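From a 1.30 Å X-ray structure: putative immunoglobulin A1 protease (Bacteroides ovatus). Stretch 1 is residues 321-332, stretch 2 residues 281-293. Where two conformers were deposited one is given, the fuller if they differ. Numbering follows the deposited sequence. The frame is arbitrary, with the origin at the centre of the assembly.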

# COMPACT_ATOMS: atom_id res chain seq x y z
N SER A 321 1.30 -0.11 23.81
CA SER A 321 1.02 1.27 23.46
C SER A 321 2.37 1.96 23.33
O SER A 321 3.41 1.40 23.73
CB SER A 321 0.14 1.95 24.51
OG SER A 321 0.76 1.86 25.78
N ALA A 322 2.36 3.13 22.70
CA ALA A 322 3.55 3.93 22.51
C ALA A 322 3.48 5.17 23.38
O ALA A 322 2.48 5.91 23.36
CB ALA A 322 3.71 4.36 21.06
N THR A 323 4.57 5.38 24.10
CA THR A 323 4.72 6.60 24.90
C THR A 323 5.63 7.64 24.24
O THR A 323 5.58 8.83 24.60
CB THR A 323 5.21 6.25 26.31
OG1 THR A 323 6.38 5.42 26.21
CG2 THR A 323 4.10 5.50 27.06
N GLY A 324 6.41 7.22 23.23
CA GLY A 324 7.36 8.10 22.57
C GLY A 324 7.35 7.94 21.07
O GLY A 324 6.28 7.70 20.48
N THR A 325 8.53 8.04 20.46
CA THR A 325 8.67 8.16 19.02
C THR A 325 8.28 6.88 18.27
O THR A 325 7.67 6.92 17.19
CB THR A 325 10.13 8.57 18.72
OG1 THR A 325 10.33 9.88 19.28
CG2 THR A 325 10.44 8.59 17.22
N THR A 326 8.71 5.75 18.82
CA THR A 326 8.52 4.46 18.17
C THR A 326 7.51 3.61 18.89
O THR A 326 7.22 3.80 20.08
CB THR A 326 9.87 3.68 18.05
OG1 THR A 326 10.38 3.33 19.35
CG2 THR A 326 10.93 4.46 17.27
N PHE A 327 6.94 2.66 18.16
CA PHE A 327 6.09 1.63 18.75
C PHE A 327 6.57 0.28 18.24
O PHE A 327 6.63 0.08 17.03
CB PHE A 327 4.62 1.86 18.40
CG PHE A 327 3.70 0.76 18.90
CD1 PHE A 327 3.74 0.36 20.23
CD2 PHE A 327 2.82 0.12 18.04
CE1 PHE A 327 2.88 -0.64 20.69
CE2 PHE A 327 1.99 -0.88 18.48
CZ PHE A 327 2.03 -1.28 19.79
N HIS A 328 6.82 -0.65 19.18
CA HIS A 328 7.42 -1.93 18.83
C HIS A 328 6.47 -3.12 18.87
O HIS A 328 6.83 -4.19 18.39
CB HIS A 328 8.57 -2.24 19.78
CG HIS A 328 9.74 -1.32 19.63
ND1 HIS A 328 10.30 -0.99 18.40
CD2 HIS A 328 10.47 -0.68 20.57
CE1 HIS A 328 11.33 -0.18 18.61
NE2 HIS A 328 11.47 -0.00 19.92
N GLY A 329 5.27 -2.97 19.44
CA GLY A 329 4.41 -4.14 19.56
C GLY A 329 5.04 -5.25 20.42
O GLY A 329 5.97 -4.99 21.17
N VAL A 330 4.50 -6.45 20.29
CA VAL A 330 4.89 -7.60 21.10
C VAL A 330 5.50 -8.70 20.23
O VAL A 330 4.91 -9.09 19.23
CB VAL A 330 3.65 -8.15 21.86
CG1 VAL A 330 3.97 -9.48 22.57
CG2 VAL A 330 3.11 -7.06 22.83
N ALA A 331 6.65 -9.20 20.62
CA ALA A 331 7.32 -10.24 19.87
C ALA A 331 6.57 -11.58 19.89
O ALA A 331 6.02 -11.99 20.93
CB ALA A 331 8.76 -10.42 20.35
N LYS A 332 6.59 -12.26 18.76
CA LYS A 332 6.04 -13.59 18.58
C LYS A 332 6.98 -14.45 17.73
O LYS A 332 7.73 -13.94 16.90
CB LYS A 332 4.67 -13.53 17.89
CG LYS A 332 3.58 -12.83 18.72
CD LYS A 332 3.16 -13.76 19.88
CE LYS A 332 2.44 -13.06 21.01
NZ LYS A 332 1.97 -14.07 22.00
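Stretch 2, residues 281-293: STVGRIVGVSASL

Stretch 2 runs antiparallel to stretch 1, and the two are joined by main-chain hydrogen bonds and by the side chains of Arg285 and His328. Its strand 282-284 gives way to a bend at Arg285 and Ile286, resumes as strand 287-289, passes through Ser290 with a positive phi of 54°, and ends in a 3-10 segment, 291-293. Opposite it, stretch 1 is loop until its strand begins at Val330. In the register, Ala322 lies nearest Ser292, Thr325 nearest Ser290, Phe327 nearest Val287 and His328 nearest Arg285.

Arg285 has the most surface covered, and it works at the bend through both main chain and side chain. Arg285 N donates to His328 ND1 at 3.1 Å, so ND1 of that ring must be the unprotonated nitrogen. The side chain, in m, t, m for its first three chi angles, then reads the backbone just beyond: Arg285 NE donates to His328 O at 2.8 Å and Arg285 NH2 to Gly329 O at 2.9 Å, with both oxygens near the guanidinium plane at its edge. The rule here is that one arginine can hydrogen-bond two successive carbonyls just past a single bridge.

His328 answers with chi1 in m, which sets the edge of its ring against the end of the first strand, with Val283 O and Arg285 N near the ring plane; His328 CE1 lies 3.4 Å from Val283 O. The next residue, Gly329, has a positive phi of 61°, a conformation that favours glycine, and an ideal CB there would sit only 3.0 Å from Ile286 CG1.

Phe327 makes the single antiparallel bridge. Phe327 N donates to Val287 O at 3.0 Å, while Phe327 O receives both Val287 N at 3.1 Å and Ile286 N at 2.8 Å, tying the bend and the second strand to one carbonyl. With chi1 in t, the side chain packs among apolar neighbours: Phe327 CD2 is 3.6 Å from Ile286 CB, and Phe327 CB is 3.7 Å from Ala291 CB.

Thr325, covered as heavily as His328, sets its CG2 3.5 Å from Gly288 O although its CA-to-CB bond points away. Its carbonyl receives the 3-10 segment, Ala291 N donating to Thr325 O at 2.9 Å; a weak bond from Ser292 N to Gly324 O, 3.0 Å, follows. The two alanines meet directly, Ala322 CB 3.7 Å from Ala291 CB. At Gly284 an ideal CB would clash with Val287 O of its own stretch and sit 3.1 Å from Thr326 CB.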

# COMPACT_ATOMS: atom_id res chain seq x y z
N SER A 281 18.37 8.29 12.55
CA SER A 281 17.17 7.54 12.23
C SER A 281 16.47 6.97 13.47
O SER A 281 17.08 6.78 14.52
CB SER A 281 17.49 6.40 11.26
OG SER A 281 18.05 6.87 10.04
N THR A 282 15.18 6.72 13.32
CA THR A 282 14.38 6.03 14.35
C THR A 282 13.77 4.79 13.69
O THR A 282 13.28 4.85 12.57
CB THR A 282 13.33 6.94 14.99
OG1 THR A 282 12.47 7.48 13.97
CG2 THR A 282 14.00 8.08 15.74
N VAL A 283 13.82 3.68 14.41
CA VAL A 283 13.31 2.41 13.93
C VAL A 283 12.36 1.82 14.95
O VAL A 283 12.74 1.58 16.10
CB VAL A 283 14.44 1.45 13.59
CG1 VAL A 283 13.89 0.08 13.18
CG2 VAL A 283 15.36 2.03 12.52
N GLY A 284 11.12 1.59 14.52
CA GLY A 284 10.09 0.97 15.38
C GLY A 284 9.62 -0.31 14.71
O GLY A 284 9.36 -0.33 13.49
N ARG A 285 9.45 -1.38 15.47
CA ARG A 285 8.99 -2.62 14.82
C ARG A 285 7.67 -2.37 14.12
O ARG A 285 7.43 -2.95 13.06
CB ARG A 285 8.92 -3.81 15.77
CG ARG A 285 10.22 -4.15 16.44
CD ARG A 285 10.21 -5.51 17.14
NE ARG A 285 9.29 -5.52 18.27
CZ ARG A 285 9.43 -6.26 19.37
NH1 ARG A 285 10.42 -7.15 19.46
NH2 ARG A 285 8.57 -6.11 20.36
N ILE A 286 6.78 -1.56 14.72
CA ILE A 286 5.48 -1.24 14.09
C ILE A 286 5.49 0.15 13.44
O ILE A 286 5.13 0.30 12.25
CB ILE A 286 4.29 -1.38 15.09
CG1 ILE A 286 4.36 -2.70 15.90
CG2 ILE A 286 2.93 -1.29 14.36
CD1 ILE A 286 4.30 -3.95 15.02
N VAL A 287 5.79 1.18 14.23
CA VAL A 287 5.73 2.59 13.80
C VAL A 287 7.05 3.27 14.14
O VAL A 287 7.56 3.16 15.27
CB VAL A 287 4.58 3.36 14.48
CG1 VAL A 287 4.55 4.79 13.98
CG2 VAL A 287 3.23 2.65 14.29
N GLY A 288 7.58 4.05 13.18
CA GLY A 288 8.88 4.72 13.34
C GLY A 288 8.96 6.12 13.91
O GLY A 288 9.99 6.46 14.51
N VAL A 289 7.91 6.93 13.75
CA VAL A 289 7.93 8.35 14.14
C VAL A 289 6.59 8.79 14.68
O VAL A 289 5.54 8.52 14.07
CB VAL A 289 8.26 9.30 12.95
CG1 VAL A 289 8.48 10.77 13.45
CG2 VAL A 289 9.44 8.80 12.13
N SER A 290 6.63 9.54 15.80
CA SER A 290 5.44 10.08 16.46
C SER A 290 4.43 8.98 16.76
O SER A 290 3.23 9.19 16.71
CB SER A 290 4.84 11.23 15.66
OG SER A 290 5.73 12.34 15.70
N ALA A 291 4.95 7.80 17.15
CA ALA A 291 4.09 6.65 17.40
C ALA A 291 3.08 6.89 18.51
O ALA A 291 2.00 6.29 18.52
CB ALA A 291 4.92 5.43 17.70
N SER A 292 3.41 7.76 19.48
CA SER A 292 2.50 8.06 20.60
C SER A 292 1.18 8.70 20.18
O SER A 292 0.22 8.73 20.95
CB SER A 292 3.22 8.92 21.63
OG SER A 292 3.42 10.22 21.12
N LEU A 293 1.12 9.14 18.92
CA LEU A 293 -0.11 9.73 18.37
C LEU A 293 -1.08 8.65 17.89
O LEU A 293 -2.25 8.94 17.60
CB LEU A 293 0.21 10.68 17.22
CG LEU A 293 1.07 11.89 17.59
CD1 LEU A 293 1.27 12.75 16.37
CD2 LEU A 293 0.46 12.71 18.77
O HOH W 1 8.36 11.56 17.19
O HOH W 2 5.57 10.87 19.66
O HOH W 3 -0.14 6.62 23.52